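Local coordinates for protein GH18 chiitnase (Pseudoalteromonas aurantia, PDB 6K7Z) that probably hydrolyses internal glycosidic bonds of chitin as a family 18 endochitinase built on a TIM-barrel catalytic fold, at residues Ser35-Pro38 with Phe39-Val42; Ser53-Thr56 with Asn57-Glu60; Ala101-Val104 with Lys105-Leu109; Asp118-Ala121 with Phe122-Gln125; Pro224-Gln227 with Asn228-Gly231. All coordinates share one frame; numbering follows the deposited sequence.

Contact 1: residues Ser35-Pro38 with Phe39-Val42; sequences SNNP and FNLV
N37 opens a type I beta turn and reaches forward along it with its side chain to F39 and N40. The first torsion makes this possible: CG stands opposite the backbone N (chi1 172°) and beside the carbonyl carbon, which sends the amide along the direction the chain takes next. CB looks toward the side chain of N40. N37 CG lies 3.7 Å from F39 N. At the tip OD1 accepts the amide hydrogen of F39, with 2.9 Å from F39 N to N37 OD1, and this closes an Asx turn. The donor stands well above the plane of the side-chain carbonyl. N37 OD1 also reaches the edge of the F39 ring, 3.9 Å from F39 CD2. N37 ND2 lies 3.3 Å from N40 CG, the two side chains crossing at about a right angle. In the backbone, N40 N bonds to N37 O at 3.0 Å, the bond that defines the beta turn. With an alanine at N37, F39 N would probably lose its acceptor and the Asx turn would not form. The turn joins strands 25-33 and 41-43, which pair antiparallel. P38 leans on A85 and S88 of helix 83-89, F39 on L89 and on K95 through a cation-pi contact, and L41 packs against L96, S99 and L100 of helix 93-106.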
loop_
_atom_site.group_PDB
_atom_site.type_symbol
_atom_site.label_atom_id
_atom_site.label_comp_id
_atom_site.label_asym_id
_atom_site.label_seq_id
_atom_site.Cartn_x
_atom_site.Cartn_y
_atom_site.Cartn_z
ATOM N N SER A 35 -2.845 8.948 -19.373
ATOM C CA SER A 35 -3.640 8.269 -20.389
ATOM C C SER A 35 -2.903 8.296 -21.710
ATOM O O SER A 35 -3.044 7.406 -22.509
ATOM C CB SER A 35 -4.965 8.987 -20.616
ATOM O OG SER A 35 -4.719 10.353 -20.809
ATOM N N ASN A 36 -2.165 9.375 -21.896
ATOM C CA ASN A 36 -1.361 9.698 -23.045
ATOM C C ASN A 36 -0.239 8.703 -23.360
ATOM O O ASN A 36 -0.320 7.990 -24.329
ATOM C CB ASN A 36 -0.695 11.091 -22.838
ATOM C CG ASN A 36 0.193 11.559 -24.017
ATOM O OD1 ASN A 36 0.839 12.599 -23.956
ATOM N ND2 ASN A 36 0.199 10.814 -25.095
ATOM N N ASN A 37 0.763 8.707 -22.514
ATOM C CA ASN A 37 1.981 7.920 -22.566
ATOM C C ASN A 37 2.198 7.291 -21.215
ATOM O O ASN A 37 2.447 7.969 -20.287
ATOM C CB ASN A 37 3.137 8.847 -22.817
ATOM C CG ASN A 37 4.477 8.162 -22.698
ATOM O OD1 ASN A 37 4.568 7.002 -22.473
ATOM N ND2 ASN A 37 5.521 8.921 -22.859
ATOM N N PRO A 38 2.110 5.995 -21.122
ATOM C CA PRO A 38 2.164 5.307 -19.820
ATOM C C PRO A 38 3.450 5.553 -19.060
ATOM O O PRO A 38 3.468 5.401 -17.834
ATOM C CB PRO A 38 2.025 3.822 -20.191
ATOM C CG PRO A 38 1.622 3.789 -21.635
ATOM C CD PRO A 38 2.091 5.056 -22.254
ATOM N N PHE A 39 4.541 5.903 -19.745
ATOM C CA PHE A 39 5.796 6.131 -19.045
ATOM C C PHE A 39 5.909 7.539 -18.487
ATOM O O PHE A 39 6.842 7.802 -17.723
ATOM C CB PHE A 39 6.978 5.829 -19.961
ATOM C CG PHE A 39 7.148 4.371 -20.242
ATOM C CD1 PHE A 39 7.879 3.572 -19.376
ATOM C CD2 PHE A 39 6.549 3.787 -21.346
ATOM C CE1 PHE A 39 8.025 2.208 -19.619
ATOM C CE2 PHE A 39 6.692 2.422 -21.599
ATOM C CZ PHE A 39 7.430 1.634 -20.733
ATOM N N ASN A 40 4.990 8.435 -18.837
ATOM C CA ASN A 40 4.884 9.740 -18.193
ATOM C C ASN A 40 3.989 9.587 -16.968
ATOM O O ASN A 40 2.795 9.294 -17.099
ATOM C CB ASN A 40 4.312 10.784 -19.150
ATOM C CG ASN A 40 5.233 11.076 -20.316
ATOM O OD1 ASN A 40 6.428 10.777 -20.270
ATOM N ND2 ASN A 40 4.679 11.663 -21.376
ATOM N N LEU A 41 4.559 9.785 -15.785
ATOM C CA LEU A 41 3.844 9.571 -14.530
ATOM C C LEU A 41 3.280 10.895 -14.023
ATOM O O LEU A 41 3.995 11.904 -13.986
ATOM C CB LEU A 41 4.772 8.947 -13.485
ATOM C CG LEU A 41 5.504 7.687 -13.964
ATOM C CD1 LEU A 41 6.277 7.017 -12.828
ATOM C CD2 LEU A 41 4.535 6.714 -14.610
ATOM N N VAL A 42 2.003 10.894 -13.628
ATOM C CA VAL A 42 1.338 12.118 -13.189
ATOM C C VAL A 42 0.756 11.916 -11.797
ATOM O O VAL A 42 0.323 10.817 -11.433
ATOM C CB VAL A 42 0.227 12.572 -14.165
ATOM C CG1 VAL A 42 0.818 12.925 -15.534
ATOM C CG2 VAL A 42 -0.838 11.496 -14.291
#

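Contact 2: residues Ser53-Thr56 with Asn57-Glu60; sequences SFTT and NTIE
T55 and T58 meet at the start of helix 56-67, where T55 is the N-cap and the residue before it, F54, and the one four after it, I59, form a hydrophobic staple. Polar contacts come first. The two threonine hydroxyls are hydrogen-bonded, T55 OG1 to T58 OG1 at 2.7 Å, and either may give the proton. They meet because T55 carries its OG1 between the backbone N and the carbonyl carbon (chi1 68°), swung toward the first turn, while T58 turns its own hydroxyl back beside its backbone N. The side chains cross at about a right angle; the two oxygens touch while T58 CG2 goes to the F54 ring.

Backbone bonds then begin the helix. I59 N binds T55 O at 3.1 Å, almost straight, and E60 N binds T56 O at the same length. The carbonyl of the N-cap residue is thus already used in the regular helical pattern.

The apolar contacts lie on the side of F54. In the staple, F54 CB touches I59 CG1 at 3.7 Å, with the isoleucine carbon at the ring's edge, near its plane. T58 works both ways: its hydroxyl serves the N-cap while its methyl, opposite the backbone N, is directed at the phenyl ring. I47 backs both F54 and T58, and T55 is tied to I47 through the backbone. In the CH-pi contact T58 CG2 sits 3.8 Å above the plane of the F54 ring, displaced toward its rim.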
loop_
_atom_site.group_PDB
_atom_site.type_symbol
_atom_site.label_atom_id
_atom_site.label_comp_id
_atom_site.label_asym_id
_atom_site.label_seq_id
_atom_site.Cartn_x
_atom_site.Cartn_y
_atom_site.Cartn_z
ATOM N N SER A 53 3.927 18.201 -9.647
ATOM C CA SER A 53 4.489 18.861 -8.475
ATOM C C SER A 53 3.553 18.776 -7.283
ATOM O O SER A 53 2.328 18.843 -7.433
ATOM C CB SER A 53 4.806 20.335 -8.759
ATOM O OG SER A 53 3.614 21.067 -8.988
ATOM N N PHE A 54 4.155 18.651 -6.100
ATOM C CA PHE A 54 3.448 18.727 -4.828
ATOM C C PHE A 54 3.085 20.169 -4.491
ATOM O O PHE A 54 3.808 21.110 -4.834
ATOM C CB PHE A 54 4.323 18.188 -3.694
ATOM C CG PHE A 54 4.476 16.688 -3.676
ATOM C CD1 PHE A 54 3.491 15.853 -4.174
ATOM C CD2 PHE A 54 5.603 16.119 -3.107
ATOM C CE1 PHE A 54 3.650 14.479 -4.126
ATOM C CE2 PHE A 54 5.753 14.751 -3.036
ATOM C CZ PHE A 54 4.779 13.928 -3.554
ATOM N N THR A 55 1.975 20.340 -3.777
ATOM C CA THR A 55 1.663 21.665 -3.255
ATOM C C THR A 55 2.691 22.088 -2.210
ATOM O O THR A 55 3.413 21.269 -1.633
ATOM C CB THR A 55 0.272 21.702 -2.629
ATOM O OG1 THR A 55 0.259 20.906 -1.434
ATOM C CG2 THR A 55 -0.758 21.199 -3.606
ATOM N N THR A 56 2.748 23.399 -1.966
ATOM C CA THR A 56 3.652 23.926 -0.949
ATOM C C THR A 56 3.377 23.301 0.417
ATOM O O THR A 56 4.307 22.896 1.125
ATOM C CB THR A 56 3.522 25.450 -0.884
ATOM O OG1 THR A 56 3.886 26.005 -2.157
ATOM C CG2 THR A 56 4.443 26.010 0.180
ATOM N N ASN A 57 2.103 23.207 0.802
ATOM C CA ASN A 57 1.768 22.635 2.106
ATOM C C ASN A 57 2.200 21.174 2.195
ATOM O O ASN A 57 2.657 20.711 3.251
ATOM C CB ASN A 57 0.268 22.760 2.377
ATOM C CG ASN A 57 -0.136 24.148 2.843
ATOM O OD1 ASN A 57 0.709 24.963 3.204
ATOM N ND2 ASN A 57 -1.438 24.417 2.845
ATOM N N THR A 58 2.050 20.428 1.101
ATOM C CA THR A 58 2.460 19.025 1.104
ATOM C C THR A 58 3.956 18.907 1.362
ATOM O O THR A 58 4.395 18.148 2.236
ATOM C CB THR A 58 2.085 18.375 -0.228
ATOM O OG1 THR A 58 0.663 18.396 -0.388
ATOM C CG2 THR A 58 2.596 16.949 -0.313
ATOM N N ILE A 59 4.750 19.682 0.624
ATOM C CA ILE A 59 6.206 19.637 0.763
ATOM C C ILE A 59 6.617 19.888 2.210
ATOM O O ILE A 59 7.470 19.187 2.765
ATOM C CB ILE A 59 6.861 20.648 -0.195
ATOM C CG1 ILE A 59 6.642 20.212 -1.650
ATOM C CG2 ILE A 59 8.337 20.781 0.113
ATOM C CD1 ILE A 59 7.083 21.248 -2.690
ATOM N N GLU A 60 6.006 20.888 2.848
ATOM C CA GLU A 60 6.353 21.180 4.238
ATOM C C GLU A 60 5.874 20.068 5.164
ATOM O O GLU A 60 6.602 19.651 6.071
ATOM C CB GLU A 60 5.771 22.533 4.663
ATOM C CG GLU A 60 5.998 22.903 6.132
ATOM C CD GLU A 60 7.467 23.051 6.521
ATOM O OE1 GLU A 60 8.344 23.075 5.632
ATOM O OE2 GLU A 60 7.757 23.136 7.736
#

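Contact 3: residues Ala101-Val104 with Lys105-Leu109; sequences ASFV and KNNQL
N107 reaches back to F103 with its side-chain amide just where helix 93-106 ends. Hydrogen bonds come first. F103 O receives two of them, from N107 N at 3.1 Å and from N107 ND2 at 2.9 Å, so one carbonyl in the last turn is gripped by both the backbone and the side chain of the same residue. The next carbonyl belongs to a Schellman motif: L109 N binds V104 O at 2.8 Å and Q108 N binds K105 O at 3.1 Å, with Q108 in the positive-phi position that turns the chain off the helix. Upstream, N106 N to S102 O (2.7 Å) keeps the ordinary helical pattern.

Ring contacts follow. F103 holds CG opposite its backbone N (chi1 -175°), placing the ring beside its own carbonyl. N107 ND2 therefore lies over the centre of one ring face, 3.3 Å above the plane, while its amide plane is inclined 44° to the ring.

Apolar contacts complete the cap. L109 CD1 approaches F103 CE1 at 3.8 Å, and L109 CB lies beside V104 CG1, the hydrophobic pairing expected across a Schellman motif. All three side chains, F103, V104 and L109, rest on I74 of strand 71-77, and V104 also touches Y150. The helix is thereby seated on the barrel wall just before the chain enters strand 111-115.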
loop_
_atom_site.group_PDB
_atom_site.type_symbol
_atom_site.label_atom_id
_atom_site.label_comp_id
_atom_site.label_asym_id
_atom_site.label_seq_id
_atom_site.Cartn_x
_atom_site.Cartn_y
_atom_site.Cartn_z
ATOM N N ALA A 101 12.219 5.948 -8.975
ATOM C CA ALA A 101 13.340 6.247 -8.088
ATOM C C ALA A 101 13.703 7.723 -8.141
ATOM O O ALA A 101 13.949 8.347 -7.102
ATOM C CB ALA A 101 14.552 5.382 -8.451
ATOM N N SER A 102 13.726 8.301 -9.341
ATOM C CA SER A 102 13.988 9.730 -9.462
ATOM C C SER A 102 12.932 10.547 -8.733
ATOM O O SER A 102 13.261 11.498 -8.012
ATOM C CB SER A 102 14.063 10.126 -10.934
ATOM O OG SER A 102 15.197 9.534 -11.534
ATOM N N PHE A 103 11.655 10.186 -8.890
ATOM C CA PHE A 103 10.617 10.933 -8.188
ATOM C C PHE A 103 10.829 10.877 -6.684
ATOM O O PHE A 103 10.698 11.895 -5.995
ATOM C CB PHE A 103 9.230 10.404 -8.536
ATOM C CG PHE A 103 8.120 11.222 -7.937
ATOM C CD1 PHE A 103 7.637 10.943 -6.660
ATOM C CD2 PHE A 103 7.561 12.272 -8.645
ATOM C CE1 PHE A 103 6.617 11.718 -6.092
ATOM C CE2 PHE A 103 6.544 13.037 -8.094
ATOM C CZ PHE A 103 6.075 12.757 -6.810
ATOM N N VAL A 104 11.175 9.701 -6.161
ATOM C CA VAL A 104 11.428 9.561 -4.727
ATOM C C VAL A 104 12.596 10.447 -4.299
ATOM O O VAL A 104 12.526 11.155 -3.286
ATOM C CB VAL A 104 11.681 8.086 -4.373
ATOM C CG1 VAL A 104 12.234 7.955 -2.955
ATOM C CG2 VAL A 104 10.401 7.303 -4.527
ATOM N N LYS A 105 13.696 10.406 -5.054
ATOM C CA LYS A 105 14.884 11.138 -4.624
ATOM C C LYS A 105 14.715 12.638 -4.811
ATOM O O LYS A 105 15.092 13.421 -3.932
ATOM C CB LYS A 105 16.110 10.634 -5.379
ATOM C CG LYS A 105 16.502 9.212 -5.015
ATOM C CD LYS A 105 17.792 8.805 -5.715
ATOM C CE LYS A 105 18.270 7.437 -5.254
ATOM N NZ LYS A 105 19.497 7.013 -5.998
ATOM N N ASN A 106 14.155 13.057 -5.949
ATOM C CA ASN A 106 13.972 14.483 -6.213
ATOM C C ASN A 106 12.987 15.130 -5.254
ATOM O O ASN A 106 13.059 16.343 -5.042
ATOM C CB ASN A 106 13.496 14.710 -7.644
ATOM C CG ASN A 106 14.518 14.261 -8.680
ATOM O OD1 ASN A 106 15.731 14.307 -8.441
ATOM N ND2 ASN A 106 14.032 13.818 -9.834
ATOM N N ASN A 107 12.066 14.359 -4.683
ATOM C CA ASN A 107 11.126 14.883 -3.703
ATOM C C ASN A 107 11.450 14.437 -2.284
ATOM O O ASN A 107 10.614 14.604 -1.392
ATOM C CB ASN A 107 9.698 14.489 -4.081
ATOM C CG ASN A 107 9.252 15.122 -5.383
ATOM O OD1 ASN A 107 8.948 16.314 -5.434
ATOM N ND2 ASN A 107 9.231 14.330 -6.448
ATOM N N GLN A 108 12.639 13.875 -2.062
ATOM C CA GLN A 108 13.136 13.527 -0.730
ATOM C C GLN A 108 12.145 12.653 0.036
ATOM O O GLN A 108 11.874 12.872 1.216
ATOM C CB GLN A 108 13.490 14.785 0.071
ATOM C CG GLN A 108 14.698 15.539 -0.480
ATOM C CD GLN A 108 14.356 16.394 -1.682
ATOM O OE1 GLN A 108 13.253 16.935 -1.782
ATOM N NE2 GLN A 108 15.305 16.528 -2.605
ATOM N N LEU A 109 11.595 11.654 -0.640
ATOM C CA LEU A 109 10.665 10.733 0.001
ATOM C C LEU A 109 11.407 9.511 0.529
ATOM O O LEU A 109 12.590 9.296 0.246
ATOM C CB LEU A 109 9.575 10.311 -0.978
ATOM C CG LEU A 109 8.781 11.482 -1.547
ATOM C CD1 LEU A 109 7.686 10.999 -2.484
ATOM C CD2 LEU A 109 8.197 12.336 -0.407
#

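Contact 4: residues Asp118-Ala121 with Phe122-Gln125; sequences DTAA and FTGQ
T123 turns its hydroxyl back to A120 by a first torsion of 66°, which puts OG1 between its backbone N and carbonyl carbon; F122, at chi1 -60°, lays its CB and ring root alongside T119 O. The threonine torsion adds a hydroxyl to the two backbone N-H groups that meet A120 O. T123 OG1 gives its proton to A120 O at 3.0 Å, T123 N comes to the same oxygen at 3.2 Å from well above the carbonyl plane, and Q125 N arrives at 3.2 Å more nearly end-on. F122 N binds T119 O at 2.9 Å, the i to i+3 bond of the 3-10 segment that starts at T119.

The chain then leaves through G124, whose phi is positive. The bond from Q125 N to A120 O has the spacing of the longer bond in a Schellman motif, but the second link is made by a water, which donates to A121 O at 2.6 Å and accepts from G124 N at 3.1 Å. Alongside, A120 CB and Q125 CB approach at 4.2 Å.

A valine in place of T123 would probably deprive A120 O of one of its three donors and let the turn toward G124 hold less tightly. The F122 ring meets Y160 edge to face, and the hydroxyl of T119 is bonded to Y160 OH. The segment follows E117, the glutamate closing a sequence that fits the DxxDxDxE motif of family 18. A120 O, gripped by three donors, thus anchors the exit turn, with the water bridging A121 O and G124 N.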
loop_
_atom_site.group_PDB
_atom_site.type_symbol
_atom_site.label_atom_id
_atom_site.label_comp_id
_atom_site.label_asym_id
_atom_site.label_seq_id
_atom_site.Cartn_x
_atom_site.Cartn_y
_atom_site.Cartn_z
ATOM N N ASP A 118 -4.276 -4.662 -10.884
ATOM C CA ASP A 118 -4.648 -5.183 -12.205
ATOM C C ASP A 118 -4.792 -6.702 -12.120
ATOM O O ASP A 118 -3.935 -7.481 -12.549
ATOM C CB ASP A 118 -3.631 -4.763 -13.261
ATOM C CG ASP A 118 -4.068 -5.141 -14.672
ATOM O OD1 ASP A 118 -5.243 -5.534 -14.857
ATOM O OD2 ASP A 118 -3.238 -5.055 -15.585
ATOM N N THR A 119 -5.926 -7.125 -11.558
ATOM C CA THR A 119 -6.162 -8.537 -11.288
ATOM C C THR A 119 -6.104 -9.376 -12.561
ATOM O O THR A 119 -5.626 -10.521 -12.540
ATOM C CB THR A 119 -7.520 -8.684 -10.605
ATOM O OG1 THR A 119 -7.538 -7.860 -9.431
ATOM C CG2 THR A 119 -7.792 -10.135 -10.229
ATOM N N ALA A 120 -6.594 -8.831 -13.679
ATOM C CA ALA A 120 -6.643 -9.608 -14.913
ATOM C C ALA A 120 -5.261 -10.025 -15.392
ATOM O O ALA A 120 -5.151 -10.977 -16.169
ATOM C CB ALA A 120 -7.346 -8.819 -16.018
ATOM N N ALA A 121 -4.205 -9.337 -14.960
ATOM C CA ALA A 121 -2.863 -9.752 -15.350
ATOM C C ALA A 121 -2.373 -10.971 -14.581
ATOM O O ALA A 121 -1.312 -11.506 -14.920
ATOM C CB ALA A 121 -1.880 -8.587 -15.185
ATOM N N PHE A 122 -3.116 -11.438 -13.574
ATOM C CA PHE A 122 -2.818 -12.709 -12.923
ATOM C C PHE A 122 -3.648 -13.863 -13.479
ATOM O O PHE A 122 -3.439 -15.007 -13.064
ATOM C CB PHE A 122 -3.059 -12.621 -11.403
ATOM C CG PHE A 122 -2.225 -11.579 -10.693
ATOM C CD1 PHE A 122 -0.957 -11.227 -11.152
ATOM C CD2 PHE A 122 -2.717 -10.960 -9.551
ATOM C CE1 PHE A 122 -0.198 -10.277 -10.470
ATOM C CE2 PHE A 122 -1.983 -10.019 -8.869
ATOM C CZ PHE A 122 -0.717 -9.660 -9.327
ATOM N N THR A 123 -4.593 -13.590 -14.386
ATOM C CA THR A 123 -5.487 -14.607 -14.941
ATOM C C THR A 123 -5.267 -14.861 -16.425
ATOM O O THR A 123 -6.103 -15.519 -17.057
ATOM C CB THR A 123 -6.948 -14.213 -14.739
ATOM O OG1 THR A 123 -7.232 -13.041 -15.523
ATOM C CG2 THR A 123 -7.231 -13.936 -13.277
ATOM N N GLY A 124 -4.187 -14.349 -17.006
ATOM C CA GLY A 124 -3.973 -14.553 -18.421
ATOM C C GLY A 124 -4.837 -13.713 -19.336
ATOM O O GLY A 124 -4.839 -13.955 -20.545
ATOM N N GLN A 125 -5.560 -12.724 -18.806
ATOM C CA GLN A 125 -6.513 -11.947 -19.594
ATOM C C GLN A 125 -6.029 -10.550 -19.956
ATOM O O GLN A 125 -6.772 -9.809 -20.604
ATOM C CB GLN A 125 -7.852 -11.829 -18.851
ATOM C CG GLN A 125 -8.618 -13.132 -18.695
ATOM C CD GLN A 125 -9.065 -13.698 -20.029
ATOM O OE1 GLN A 125 -9.685 -13.000 -20.838
ATOM N NE2 GLN A 125 -8.743 -14.964 -20.273
HETATM O O HOH W 1 -1.330 -13.906 -16.032
#

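Contact 5: residues Pro224-Gln227 with Asn228-Gly231; sequences PVTQ and NDAG
D229 turns its carboxylate toward T226, and the two bonds that OD2 receives come from different directions. T226 N meets D229 OD2 at 2.7 Å on its anti lone pair, the one pointing away from OD1. T226 OG1 donates to the same oxygen at 2.6 Å, but from far above the carboxylate plane, over one face. V225 CB adds an apolar neighbour, 3.5 Å from D229 OD2. The other oxygen, OD1, is bonded to S264 OG, so both ends of the group are occupied and its rotation is fixed.

The threonine can offer both donors to one oxygen because its OG1 lies between the backbone N and carbonyl carbon (chi1 64°), on the same side as its N-H. The exchange is reciprocal: D229 N binds T226 O at 3.0 Å and closes a beta turn of type I geometry from T226 to D229. Two short donors on OD2, with S264 on OD1, would probably favour the ionised carboxylate.

At the root of the aspartate the contact is apolar. P224 CB touches D229 CB at 3.6 Å, and P224 CG meets A230 CB at 3.8 Å. A230 N is buried here with no hydrogen-bonding partner. The loop leaves strand 219-224 on the way to helix 237-251. V225 is tied through its backbone to W260 and its side chain touches N259, while D229 lies against W260 and Q261, joining the turn to strand 256-260 and its exit.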
loop_
_atom_site.group_PDB
_atom_site.type_symbol
_atom_site.label_atom_id
_atom_site.label_comp_id
_atom_site.label_asym_id
_atom_site.label_seq_id
_atom_site.Cartn_x
_atom_site.Cartn_y
_atom_site.Cartn_z
ATOM N N PRO A 224 -10.895 -0.028 5.940
ATOM C CA PRO A 224 -11.457 1.315 5.744
ATOM C C PRO A 224 -11.742 1.968 7.086
ATOM O O PRO A 224 -12.161 1.302 8.037
ATOM C CB PRO A 224 -12.766 1.056 4.983
ATOM C CG PRO A 224 -13.019 -0.423 5.067
ATOM C CD PRO A 224 -11.928 -1.079 5.856
ATOM N N VAL A 225 -11.521 3.283 7.158
ATOM C CA VAL A 225 -11.800 3.998 8.402
ATOM C C VAL A 225 -13.299 4.091 8.629
ATOM O O VAL A 225 -13.797 3.775 9.713
ATOM C CB VAL A 225 -11.150 5.389 8.397
ATOM C CG1 VAL A 225 -11.477 6.134 9.688
ATOM C CG2 VAL A 225 -9.644 5.269 8.202
ATOM N N THR A 226 -14.032 4.528 7.613
ATOM C CA THR A 226 -15.475 4.708 7.697
ATOM C C THR A 226 -16.184 3.901 6.627
ATOM O O THR A 226 -15.579 3.409 5.666
ATOM C CB THR A 226 -15.878 6.168 7.508
ATOM O OG1 THR A 226 -15.517 6.582 6.175
ATOM C CG2 THR A 226 -15.209 7.065 8.559
ATOM N N GLN A 227 -17.502 3.850 6.751
ATOM C CA GLN A 227 -18.288 3.176 5.777
ATOM C C GLN A 227 -18.092 3.739 4.342
ATOM O O GLN A 227 -18.176 3.014 3.403
ATOM C CB GLN A 227 -19.755 3.332 6.123
ATOM C CG GLN A 227 -20.726 2.899 5.026
ATOM C CD GLN A 227 -21.233 4.073 4.203
ATOM O OE1 GLN A 227 -21.752 5.061 4.725
ATOM N NE2 GLN A 227 -21.126 3.940 2.904
ATOM N N ASN A 228 -17.890 5.035 4.204
ATOM C CA ASN A 228 -17.774 5.599 2.858
ATOM C C ASN A 228 -16.405 5.359 2.254
ATOM O O ASN A 228 -16.177 5.765 1.110
ATOM C CB ASN A 228 -18.079 7.115 2.859
ATOM C CG ASN A 228 -18.278 7.691 1.454
ATOM O OD1 ASN A 228 -17.467 8.485 0.977
ATOM N ND2 ASN A 228 -19.343 7.277 0.786
ATOM N N ASP A 229 -15.505 4.693 2.975
ATOM C CA ASP A 229 -14.151 4.466 2.475
ATOM C C ASP A 229 -14.017 3.212 1.624
ATOM O O ASP A 229 -12.974 3.024 0.987
ATOM C CB ASP A 229 -13.165 4.410 3.650
ATOM C CG ASP A 229 -12.901 5.788 4.251
ATOM O OD1 ASP A 229 -12.532 6.722 3.491
ATOM O OD2 ASP A 229 -13.059 5.936 5.479
ATOM N N ALA A 230 -15.039 2.361 1.568
ATOM C CA ALA A 230 -14.935 1.167 0.740
ATOM C C ALA A 230 -16.328 0.694 0.369
ATOM O O ALA A 230 -17.278 0.888 1.127
ATOM C CB ALA A 230 -14.176 0.044 1.455
ATOM N N GLY A 231 -16.431 0.067 -0.807
ATOM C CA GLY A 231 -17.678 -0.574 -1.186
ATOM C C GLY A 231 -18.095 -1.674 -0.229
ATOM O O GLY A 231 -19.286 -1.858 0.033
#

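In the fold
Contacts 2 and 3 are the pair that meet: F54 CZ lies 3.7 Å from F103 CZ, so the start of helix 56-67 and the end of helix 93-106 share one apolar patch, the two contacts' centres being about 14 Å apart. Contact 1 stands nearby, its nearest atoms about 6 Å from contact 3, and leans on helix 93-106 too. Contacts 4 and 5 both lie in loops after barrel strands, on what is probably the catalytic side, contact 4 right after E117; their centres are about 26 Å apart. The centres of contacts 3 and 5, on opposite sides of the chain's centre, are about 30 Å apart, those of contacts 2 and 4 about 36 Å.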